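Local coordinates for protein peptidase S15/CocE/NonD (Thaumarchaeota archaeon SCGC AB-539-E09, PDB 4PF1) that probably cleaves residues from the amino termini of peptides as a serine aminopeptidase of the alpha/beta-hydrolase fold, at residues Tyr32-Glu37 against Arg73-Phe78; Asp195-Gly200 against Ser267-Gln272; Tyr403-Val408 against Val489-Ala494. All coordinates share one frame; numbering follows the deposited sequence.

How the interactions relate
Interaction 2 is the core contact: its three touching residues are all buried and its centre lies about 14 Å from the centre of the chain. Interactions 1 and 3 are partly buried and sit on opposite sides of that centre, their centres about 51 Å apart. In interaction 2 aromatic rings pack without polar help, whereas an arginine at each outer site reaches across with its guanidinium, to a neutral threonine in interaction 1 and to an aspartate in interaction 3. No two contacts share an element: 32-37 edges the catalytic sheet, 195-200 and 267-272 join a short strand and its preceding turn to a short helix, and 403-408 and 489-494 belong to the C-terminal beta domain.

Interaction 1: residues Tyr32-Glu37 against Arg73-Phe78; sequences YTRREE and RRTLRF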
loop_
_atom_site.group_PDB
_atom_site.type_symbol
_atom_site.label_atom_id
_atom_site.label_comp_id
_atom_site.label_asym_id
_atom_site.label_seq_id
_atom_site.Cartn_x
_atom_site.Cartn_y
_atom_site.Cartn_z
ATOM N N TYR A 32 8.769 20.136 -29.644
ATOM C CA TYR A 32 8.211 21.469 -29.415
ATOM C C TYR A 32 9.326 22.500 -29.219
ATOM O O TYR A 32 10.430 22.139 -28.808
ATOM C CB TYR A 32 7.270 21.461 -28.183
ATOM C CG TYR A 32 7.985 21.284 -26.856
ATOM C CD1 TYR A 32 8.355 20.020 -26.402
ATOM C CD2 TYR A 32 8.279 22.380 -26.046
ATOM C CE1 TYR A 32 9.025 19.853 -25.191
ATOM C CE2 TYR A 32 8.946 22.224 -24.830
ATOM C CZ TYR A 32 9.309 20.957 -24.402
ATOM O OH TYR A 32 9.954 20.797 -23.197
ATOM N N THR A 33 9.015 23.788 -29.457
ATOM C CA THR A 33 9.949 24.891 -29.232
ATOM C C THR A 33 9.434 25.726 -28.055
ATOM O O THR A 33 8.232 25.982 -27.953
ATOM C CB THR A 33 10.140 25.710 -30.518
ATOM O OG1 THR A 33 10.671 24.854 -31.528
ATOM C CG2 THR A 33 11.072 26.903 -30.327
ATOM N N ARG A 34 10.342 26.121 -27.153
ATOM C CA ARG A 34 10.004 26.904 -25.973
ATOM C C ARG A 34 10.489 28.346 -26.140
ATOM O O ARG A 34 11.697 28.594 -26.157
ATOM C CB ARG A 34 10.610 26.250 -24.716
ATOM C CG ARG A 34 10.173 26.875 -23.392
ATOM C CD ARG A 34 10.858 26.204 -22.213
ATOM N NE ARG A 34 10.347 24.851 -21.980
ATOM C CZ ARG A 34 9.347 24.562 -21.153
ATOM N NH1 ARG A 34 8.754 25.523 -20.455
ATOM N NH2 ARG A 34 8.938 23.309 -21.011
ATOM N N ARG A 35 9.542 29.290 -26.295
ATOM C CA ARG A 35 9.842 30.717 -26.438
ATOM C C ARG A 35 9.530 31.457 -25.143
ATOM O O ARG A 35 8.388 31.438 -24.680
ATOM C CB ARG A 35 9.057 31.331 -27.608
ATOM C CG ARG A 35 9.833 31.374 -28.912
ATOM C CD ARG A 35 9.098 32.164 -29.980
ATOM N NE ARG A 35 9.177 33.610 -29.754
ATOM C CZ ARG A 35 8.843 34.527 -30.657
ATOM N NH1 ARG A 35 8.413 34.161 -31.859
ATOM N NH2 ARG A 35 8.945 35.817 -30.370
ATOM N N GLU A 36 10.550 32.091 -24.546
ATOM C CA GLU A 36 10.402 32.847 -23.301
ATOM C C GLU A 36 10.463 34.335 -23.619
ATOM O O GLU A 36 11.482 34.822 -24.121
ATOM C CB GLU A 36 11.474 32.438 -22.279
ATOM C CG GLU A 36 11.384 30.970 -21.883
ATOM C CD GLU A 36 12.412 30.496 -20.874
ATOM O OE1 GLU A 36 13.624 30.723 -21.100
ATOM O OE2 GLU A 36 12.008 29.839 -19.889
ATOM N N GLU A 37 9.343 35.044 -23.410
ATOM C CA GLU A 37 9.254 36.455 -23.774
ATOM C C GLU A 37 8.809 37.338 -22.617
ATOM O O GLU A 37 7.897 36.979 -21.872
ATOM C CB GLU A 37 8.286 36.641 -24.961
ATOM C CG GLU A 37 8.704 35.916 -26.234
ATOM C CD GLU A 37 9.856 36.528 -27.012
ATOM O OE1 GLU A 37 10.121 37.739 -26.841
ATOM O OE2 GLU A 37 10.475 35.798 -27.818
ATOM N N ARG A 73 7.274 26.736 -14.143
ATOM C CA ARG A 73 7.086 25.443 -13.480
ATOM C C ARG A 73 5.796 24.771 -13.971
ATOM O O ARG A 73 5.789 23.558 -14.157
ATOM C CB ARG A 73 7.089 25.578 -11.952
ATOM C CG ARG A 73 7.381 24.247 -11.243
ATOM C CD ARG A 73 7.388 24.366 -9.731
ATOM N NE ARG A 73 6.047 24.590 -9.187
ATOM C CZ ARG A 73 5.709 25.641 -8.446
ATOM N NH1 ARG A 73 6.611 26.568 -8.144
ATOM N NH2 ARG A 73 4.469 25.769 -7.993
ATOM N N ARG A 74 4.722 25.561 -14.227
ATOM C CA ARG A 74 3.449 25.033 -14.765
ATOM C C ARG A 74 3.678 24.368 -16.140
ATOM O O ARG A 74 3.060 23.346 -16.436
ATOM C CB ARG A 74 2.380 26.144 -14.890
ATOM C CG ARG A 74 2.020 26.863 -13.575
ATOM C CD ARG A 74 1.016 26.120 -12.717
ATOM N NE ARG A 74 -0.294 26.021 -13.359
ATOM C CZ ARG A 74 -0.875 24.874 -13.694
ATOM N NH1 ARG A 74 -0.279 23.716 -13.427
ATOM N NH2 ARG A 74 -2.063 24.871 -14.282
ATOM N N THR A 75 4.608 24.934 -16.949
ATOM C CA THR A 75 4.976 24.433 -18.280
ATOM C C THR A 75 6.111 23.388 -18.209
ATOM O O THR A 75 6.783 23.135 -19.218
ATOM C CB THR A 75 5.377 25.589 -19.200
ATOM O OG1 THR A 75 6.377 26.385 -18.559
ATOM C CG2 THR A 75 4.201 26.434 -19.614
ATOM N N LEU A 76 6.299 22.764 -17.036
ATOM C CA LEU A 76 7.299 21.719 -16.841
ATOM C C LEU A 76 6.792 20.676 -15.826
ATOM O O LEU A 76 7.464 20.399 -14.825
ATOM C CB LEU A 76 8.659 22.316 -16.415
ATOM C CG LEU A 76 9.885 21.437 -16.702
ATOM C CD1 LEU A 76 10.276 21.482 -18.184
ATOM C CD2 LEU A 76 11.052 21.823 -15.815
ATOM N N ARG A 77 5.594 20.086 -16.103
ATOM C CA ARG A 77 4.985 19.019 -15.280
ATOM C C ARG A 77 6.040 17.928 -15.036
ATOM O O ARG A 77 6.262 17.516 -13.901
ATOM C CB ARG A 77 3.741 18.446 -15.985
ATOM C CG ARG A 77 2.813 17.679 -15.056
ATOM C CD ARG A 77 1.856 16.788 -15.825
ATOM N NE ARG A 77 1.396 15.676 -14.995
ATOM C CZ ARG A 77 0.899 14.538 -15.471
ATOM N NH1 ARG A 77 0.784 14.353 -16.781
ATOM N NH2 ARG A 77 0.515 13.579 -14.642
ATOM N N PHE A 78 6.747 17.552 -16.114
ATOM C CA PHE A 78 7.900 16.668 -16.124
ATOM C C PHE A 78 8.985 17.327 -16.975
ATOM O O PHE A 78 8.657 18.038 -17.926
ATOM C CB PHE A 78 7.522 15.273 -16.667
ATOM C CG PHE A 78 6.558 14.539 -15.765
ATOM C CD1 PHE A 78 7.012 13.864 -14.637
ATOM C CD2 PHE A 78 5.188 14.577 -16.005
ATOM C CE1 PHE A 78 6.115 13.221 -13.779
ATOM C CE2 PHE A 78 4.293 13.937 -15.144
ATOM C CZ PHE A 78 4.762 13.274 -14.030
#
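The guanidinium of Arg34 docks end-on against Thr75, one terminal nitrogen to each of two oxygens. The tight part is here, on the buried Thr75: NH2 of Arg34 meets the carbonyl O of Thr75 at 2.8 Å with an N-H...O angle of 166°, and that oxygen lies in the guanidinium plane. NH1 of Arg34 reaches OG1 of Thr75 at 3.2 Å, more bent at 139° but still close to the plane. An extended start to the arginine chain, then a bend at chi3 (-71°), turns this edge toward the end of helix 71-74, where Thr75 is the first residue to leave helical angles. Its OG1 is also hydrogen-bonded to Ala71 O. The looser flank is apolar: CD1 of Leu76 comes obliquely to 3.6 Å from NH2 of Arg34, and both residues are partly exposed, with Val86 of helix 83-86 touching both. Separately, OH of Tyr32, itself hydrogen-bonded to Ser80 O, weakly accepts from NH2 at the guanidinium edge. The contact ties outermost strand 32-40 of the alpha/beta-hydrolase sheet to the helix end. Since Thr75 supplies only neutral oxygens, the arginine's charge is probably stabilised mainly by dipoles at this contact.

Interaction 2: residues Asp195-Gly200 against Ser267-Gln272; sequences DWFHMG and SFWQQQ
Trp269 turns its six-membered ring toward two aromatic neighbours, Trp196 and Phe197, and the three form a buried cluster. Phe197 presents its edge to the Trp269 face in an offset edge-to-face pair: the planes stand at 74° and the centroids of the Phe197 ring and the Trp269 six-membered ring are 5.9 Å apart. The nearest atoms are CE1 of Phe197 and CZ2 of Trp269, at 3.9 Å. Trp196 is turned differently. Its five-membered ring meets the same six-membered ring rim to rim, with planes at 39° and centroids 5.7 Å apart, so that neither lies over the other; CD1 of Trp196 approaches CH2 of Trp269 to 3.6 Å. The chi1 of Trp196, -34° and displaced from the usual staggered value, accompanies this placing of CD1 against the Trp269 rim.

One Trp269 face is covered by its neighbour Phe268, whose CD2 sits 3.6 Å above the ring plane. Leu259 of helix 254-261 touches all three cluster members, and Trp191 adds another ring beside Phe197 and Trp269. The cluster joins strand 197-198 and the residue leading into it to helix 267-270, within the region assigned to the S15 peptidase family. NE1 of Trp269 is hydrogen-bonded to His262 O, and the contacts to Trp196 and Phe197 are carbon to carbon, consistent with cohesion by dispersion and ring electrostatics.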
loop_
_atom_site.group_PDB
_atom_site.type_symbol
_atom_site.label_atom_id
_atom_site.label_comp_id
_atom_site.label_asym_id
_atom_site.label_seq_id
_atom_site.Cartn_x
_atom_site.Cartn_y
_atom_site.Cartn_z
ATOM N N ASP A 195 -12.909 30.787 -1.433
ATOM C CA ASP A 195 -11.671 30.463 -0.708
ATOM C C ASP A 195 -11.490 31.047 0.700
ATOM O O ASP A 195 -10.976 30.337 1.563
ATOM C CB ASP A 195 -10.449 30.862 -1.540
ATOM C CG ASP A 195 -10.287 30.032 -2.788
ATOM O OD1 ASP A 195 -9.934 28.842 -2.667
ATOM O OD2 ASP A 195 -10.508 30.572 -3.884
ATOM N N TRP A 196 -11.767 32.343 0.902
ATOM C CA TRP A 196 -11.436 33.023 2.163
ATOM C C TRP A 196 -12.512 32.875 3.248
ATOM O O TRP A 196 -12.162 32.656 4.405
ATOM C CB TRP A 196 -11.103 34.509 1.917
ATOM C CG TRP A 196 -10.399 34.772 0.607
ATOM C CD1 TRP A 196 -10.828 35.581 -0.403
ATOM C CD2 TRP A 196 -9.186 34.155 0.142
ATOM N NE1 TRP A 196 -9.961 35.511 -1.470
ATOM C CE2 TRP A 196 -8.945 34.638 -1.164
ATOM C CE3 TRP A 196 -8.285 33.228 0.698
ATOM C CZ2 TRP A 196 -7.809 34.276 -1.896
ATOM C CZ3 TRP A 196 -7.186 32.831 -0.051
ATOM C CH2 TRP A 196 -6.958 33.352 -1.332
ATOM N N PHE A 197 -13.797 33.014 2.887
ATOM C CA PHE A 197 -14.919 32.868 3.823
ATOM C C PHE A 197 -16.074 32.096 3.182
ATOM O O PHE A 197 -16.236 32.133 1.961
ATOM C CB PHE A 197 -15.466 34.246 4.289
ATOM C CG PHE A 197 -14.514 35.250 4.900
ATOM C CD1 PHE A 197 -13.700 36.041 4.092
ATOM C CD2 PHE A 197 -14.562 35.538 6.258
ATOM C CE1 PHE A 197 -12.868 37.015 4.649
ATOM C CE2 PHE A 197 -13.726 36.512 6.817
ATOM C CZ PHE A 197 -12.887 37.246 6.009
ATOM N N HIS A 198 -16.911 31.452 4.020
ATOM C CA HIS A 198 -18.166 30.821 3.619
ATOM C C HIS A 198 -19.267 31.443 4.452
ATOM O O HIS A 198 -19.361 31.169 5.652
ATOM C CB HIS A 198 -18.128 29.290 3.777
ATOM C CG HIS A 198 -17.447 28.574 2.651
ATOM N ND1 HIS A 198 -17.863 27.326 2.241
ATOM C CD2 HIS A 198 -16.373 28.939 1.914
ATOM C CE1 HIS A 198 -17.035 26.971 1.273
ATOM N NE2 HIS A 198 -16.118 27.907 1.047
ATOM N N MET A 199 -20.026 32.376 3.842
ATOM C CA MET A 199 -21.109 33.138 4.485
ATOM C C MET A 199 -20.636 33.789 5.825
ATOM O O MET A 199 -21.347 33.746 6.835
ATOM C CB MET A 199 -22.369 32.262 4.677
ATOM C CG MET A 199 -23.121 32.012 3.377
ATOM S SD MET A 199 -24.471 30.808 3.519
ATOM C CE MET A 199 -23.555 29.260 3.359
ATOM N N GLY A 200 -19.432 34.368 5.800
ATOM C CA GLY A 200 -18.852 35.064 6.946
ATOM C C GLY A 200 -17.862 34.293 7.798
ATOM O O GLY A 200 -17.094 34.903 8.548
ATOM N N SER A 267 -18.285 46.970 1.083
ATOM C CA SER A 267 -18.023 47.464 -0.274
ATOM C C SER A 267 -16.821 46.772 -0.932
ATOM O O SER A 267 -16.850 46.547 -2.138
ATOM C CB SER A 267 -17.804 48.974 -0.261
ATOM O OG SER A 267 -16.644 49.325 0.476
ATOM N N PHE A 268 -15.775 46.427 -0.138
ATOM C CA PHE A 268 -14.557 45.768 -0.627
ATOM C C PHE A 268 -14.864 44.416 -1.291
ATOM O O PHE A 268 -14.288 44.105 -2.338
ATOM C CB PHE A 268 -13.542 45.578 0.523
ATOM C CG PHE A 268 -12.304 44.785 0.163
ATOM C CD1 PHE A 268 -11.244 45.384 -0.509
ATOM C CD2 PHE A 268 -12.186 43.445 0.519
ATOM C CE1 PHE A 268 -10.102 44.649 -0.846
ATOM C CE2 PHE A 268 -11.044 42.711 0.183
ATOM C CZ PHE A 268 -10.006 43.320 -0.490
ATOM N N TRP A 269 -15.742 43.609 -0.670
ATOM C CA TRP A 269 -16.092 42.284 -1.176
ATOM C C TRP A 269 -17.230 42.341 -2.195
ATOM O O TRP A 269 -17.216 41.576 -3.161
ATOM C CB TRP A 269 -16.456 41.344 -0.021
ATOM C CG TRP A 269 -15.314 41.035 0.904
ATOM C CD1 TRP A 269 -15.202 41.391 2.216
ATOM C CD2 TRP A 269 -14.126 40.291 0.586
ATOM N NE1 TRP A 269 -14.019 40.917 2.736
ATOM C CE2 TRP A 269 -13.344 40.229 1.761
ATOM C CE3 TRP A 269 -13.658 39.647 -0.575
ATOM C CZ2 TRP A 269 -12.110 39.567 1.806
ATOM C CZ3 TRP A 269 -12.434 38.992 -0.530
ATOM C CH2 TRP A 269 -11.672 38.960 0.647
ATOM N N GLN A 270 -18.213 43.238 -1.983
ATOM C CA GLN A 270 -19.360 43.399 -2.885
ATOM C C GLN A 270 -18.913 43.839 -4.298
ATOM O O GLN A 270 -19.428 43.315 -5.288
ATOM C CB GLN A 270 -20.373 44.402 -2.306
ATOM C CG GLN A 270 -21.119 43.875 -1.082
ATOM C CD GLN A 270 -22.187 44.823 -0.611
ATOM O OE1 GLN A 270 -23.234 44.974 -1.244
ATOM N NE2 GLN A 270 -21.962 45.459 0.531
ATOM N N GLN A 271 -17.926 44.760 -4.380
ATOM C CA GLN A 271 -17.390 45.279 -5.649
ATOM C C GLN A 271 -16.508 44.256 -6.391
ATOM O O GLN A 271 -16.273 44.421 -7.592
ATOM C CB GLN A 271 -16.573 46.557 -5.403
ATOM C CG GLN A 271 -17.413 47.808 -5.189
ATOM C CD GLN A 271 -16.554 49.006 -4.861
ATOM O OE1 GLN A 271 -15.647 49.385 -5.613
ATOM N NE2 GLN A 271 -16.832 49.638 -3.733
ATOM N N GLN A 272 -15.992 43.235 -5.679
ATOM C CA GLN A 272 -15.094 42.235 -6.268
ATOM C C GLN A 272 -15.802 40.938 -6.697
ATOM O O GLN A 272 -15.177 40.111 -7.371
ATOM C CB GLN A 272 -13.951 41.906 -5.307
ATOM C CG GLN A 272 -12.859 42.963 -5.292
ATOM C CD GLN A 272 -11.757 42.594 -4.345
ATOM O OE1 GLN A 272 -10.727 42.035 -4.737
ATOM N NE2 GLN A 272 -11.962 42.869 -3.071
#

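Interaction 3: residues Tyr403-Val408 against Val489-Ala494; sequences YCDLYV and VARLFA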
loop_
_atom_site.group_PDB
_atom_site.type_symbol
_atom_site.label_atom_id
_atom_site.label_comp_id
_atom_site.label_asym_id
_atom_site.label_seq_id
_atom_site.Cartn_x
_atom_site.Cartn_y
_atom_site.Cartn_z
ATOM N N TYR A 403 -40.253 20.712 -5.945
ATOM C CA TYR A 403 -39.461 21.314 -4.869
ATOM C C TYR A 403 -40.213 21.162 -3.523
ATOM O O TYR A 403 -41.304 21.715 -3.364
ATOM C CB TYR A 403 -39.175 22.790 -5.241
ATOM C CG TYR A 403 -38.864 23.732 -4.100
ATOM C CD1 TYR A 403 -37.622 23.709 -3.472
ATOM C CD2 TYR A 403 -39.750 24.748 -3.750
ATOM C CE1 TYR A 403 -37.305 24.616 -2.462
ATOM C CE2 TYR A 403 -39.442 25.664 -2.745
ATOM C CZ TYR A 403 -38.221 25.592 -2.099
ATOM O OH TYR A 403 -37.919 26.492 -1.109
ATOM N N CYS A 404 -39.655 20.355 -2.584
ATOM C CA CYS A 404 -40.318 20.051 -1.308
ATOM C C CYS A 404 -39.399 20.251 -0.075
ATOM O O CYS A 404 -38.215 20.563 -0.216
ATOM C CB CYS A 404 -40.900 18.640 -1.337
ATOM S SG CYS A 404 -39.658 17.324 -1.284
ATOM N N ASP A 405 -39.971 20.055 1.135
ATOM C CA ASP A 405 -39.281 20.233 2.410
ATOM C C ASP A 405 -38.988 18.910 3.110
ATOM O O ASP A 405 -39.862 18.051 3.226
ATOM C CB ASP A 405 -40.108 21.133 3.349
ATOM C CG ASP A 405 -40.001 22.626 3.084
ATOM O OD1 ASP A 405 -39.421 23.007 2.043
ATOM O OD2 ASP A 405 -40.505 23.410 3.914
ATOM N N LEU A 406 -37.760 18.783 3.628
ATOM C CA LEU A 406 -37.287 17.636 4.394
ATOM C C LEU A 406 -37.134 18.073 5.857
ATOM O O LEU A 406 -36.102 18.629 6.237
ATOM C CB LEU A 406 -35.951 17.139 3.798
ATOM C CG LEU A 406 -35.540 15.691 4.074
ATOM C CD1 LEU A 406 -36.697 14.702 3.813
ATOM C CD2 LEU A 406 -34.341 15.312 3.227
ATOM N N TYR A 407 -38.199 17.875 6.658
ATOM C CA TYR A 407 -38.287 18.330 8.054
ATOM C C TYR A 407 -37.485 17.490 9.041
ATOM O O TYR A 407 -37.523 16.262 8.979
ATOM C CB TYR A 407 -39.756 18.351 8.518
ATOM C CG TYR A 407 -40.630 19.309 7.743
ATOM C CD1 TYR A 407 -40.660 20.664 8.055
ATOM C CD2 TYR A 407 -41.458 18.857 6.721
ATOM C CE1 TYR A 407 -41.468 21.551 7.349
ATOM C CE2 TYR A 407 -42.269 19.735 6.005
ATOM C CZ TYR A 407 -42.276 21.083 6.328
ATOM O OH TYR A 407 -43.076 21.958 5.633
ATOM N N VAL A 408 -36.825 18.161 10.015
ATOM C CA VAL A 408 -36.149 17.482 11.131
ATOM C C VAL A 408 -37.254 17.097 12.137
ATOM O O VAL A 408 -38.186 17.875 12.338
ATOM C CB VAL A 408 -34.988 18.304 11.781
ATOM C CG1 VAL A 408 -33.897 18.631 10.759
ATOM C CG2 VAL A 408 -35.492 19.573 12.470
ATOM N N VAL A 489 -31.542 24.253 0.270
ATOM C CA VAL A 489 -31.517 25.430 1.140
ATOM C C VAL A 489 -31.975 25.018 2.539
ATOM O O VAL A 489 -33.053 24.440 2.697
ATOM C CB VAL A 489 -32.348 26.620 0.575
ATOM C CG1 VAL A 489 -32.406 27.780 1.572
ATOM C CG2 VAL A 489 -31.786 27.099 -0.766
ATOM N N ALA A 490 -31.131 25.276 3.545
ATOM C CA ALA A 490 -31.460 24.956 4.922
ATOM C C ALA A 490 -32.251 26.092 5.547
ATOM O O ALA A 490 -31.760 27.227 5.623
ATOM C CB ALA A 490 -30.193 24.686 5.723
ATOM N N ARG A 491 -33.504 25.808 5.930
ATOM C CA ARG A 491 -34.347 26.767 6.628
ATOM C C ARG A 491 -34.252 26.404 8.091
ATOM O O ARG A 491 -34.950 25.503 8.554
ATOM C CB ARG A 491 -35.790 26.739 6.098
ATOM C CG ARG A 491 -36.633 27.914 6.582
ATOM C CD ARG A 491 -38.027 27.895 5.993
ATOM N NE ARG A 491 -38.869 26.861 6.599
ATOM C CZ ARG A 491 -39.303 25.779 5.959
ATOM N NH1 ARG A 491 -38.993 25.584 4.682
ATOM N NH2 ARG A 491 -40.052 24.884 6.589
ATOM N N LEU A 492 -33.270 26.992 8.777
ATOM C CA LEU A 492 -32.958 26.646 10.152
ATOM C C LEU A 492 -33.541 27.636 11.149
ATOM O O LEU A 492 -33.259 28.830 11.081
ATOM C CB LEU A 492 -31.427 26.552 10.324
ATOM C CG LEU A 492 -30.914 26.229 11.732
ATOM C CD1 LEU A 492 -31.022 24.733 12.027
ATOM C CD2 LEU A 492 -29.486 26.706 11.909
ATOM N N PHE A 493 -34.344 27.120 12.089
ATOM C CA PHE A 493 -34.891 27.888 13.199
ATOM C C PHE A 493 -34.130 27.459 14.435
ATOM O O PHE A 493 -34.280 26.321 14.891
ATOM C CB PHE A 493 -36.407 27.660 13.347
ATOM C CG PHE A 493 -37.245 28.256 12.242
ATOM C CD1 PHE A 493 -37.715 29.561 12.329
ATOM C CD2 PHE A 493 -37.583 27.507 11.121
ATOM C CE1 PHE A 493 -38.513 30.103 11.317
ATOM C CE2 PHE A 493 -38.351 28.060 10.095
ATOM C CZ PHE A 493 -38.820 29.351 10.204
ATOM N N ALA A 494 -33.218 28.313 14.908
ATOM C CA ALA A 494 -32.357 27.947 16.021
ATOM C C ALA A 494 -32.195 29.059 17.054
ATOM O O ALA A 494 -32.236 30.245 16.719
ATOM C CB ALA A 494 -30.992 27.529 15.500
#
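Arg491 leaves its strand with CG anti to the backbone N and stays extended through chi2, then bends at chi3 (74°), which swings the guanidinium across to Asp405. The aspartate answers from strand 401-408, one strand removed, with CG beside its own backbone N. The two side chains meet at about a right angle, and their flat ends are not coplanar: carboxylate and guanidinium planes are 33° apart. Both terminal nitrogens of Arg491 converge on a single oxygen. NH1 of Arg491 lies 2.8 Å from OD2 of Asp405 with an N-H...O angle of 154°, coming from above the carboxylate plane, while NH2 of Arg491 reaches the same OD2 at 3.1 Å on its anti side, in a more bent bond. Both come from the same face of the carboxylate. From the arginine's viewpoint the oxygen is nearly in plane, at the edge of the guanidinium.

These strands do not pair directly. The CA atoms of Asp405 and Arg491 are 9.2 Å apart, and strand 606-625 runs between them, antiparallel to both 401-408 and 489-496, in an antiparallel sheet of the C-terminal non-catalytic domain of this family. The salt bridge therefore spans the middle strand, which supplies Glu621 as a second carboxylate for NH1 of Arg491. Bridging two acids in this way, the arginine would probably ease the repulsion between them and favour their ionised forms.

Tyr407 flanks the charged pair. The tyrosine is buried, whereas Asp405 and Arg491 are partly exposed. Its ring is steeply inclined to the guanidinium, and CE1 of Tyr407 comes to 3.7 Å from NH2 of Arg491, at the edge of the guanidinium and near its plane.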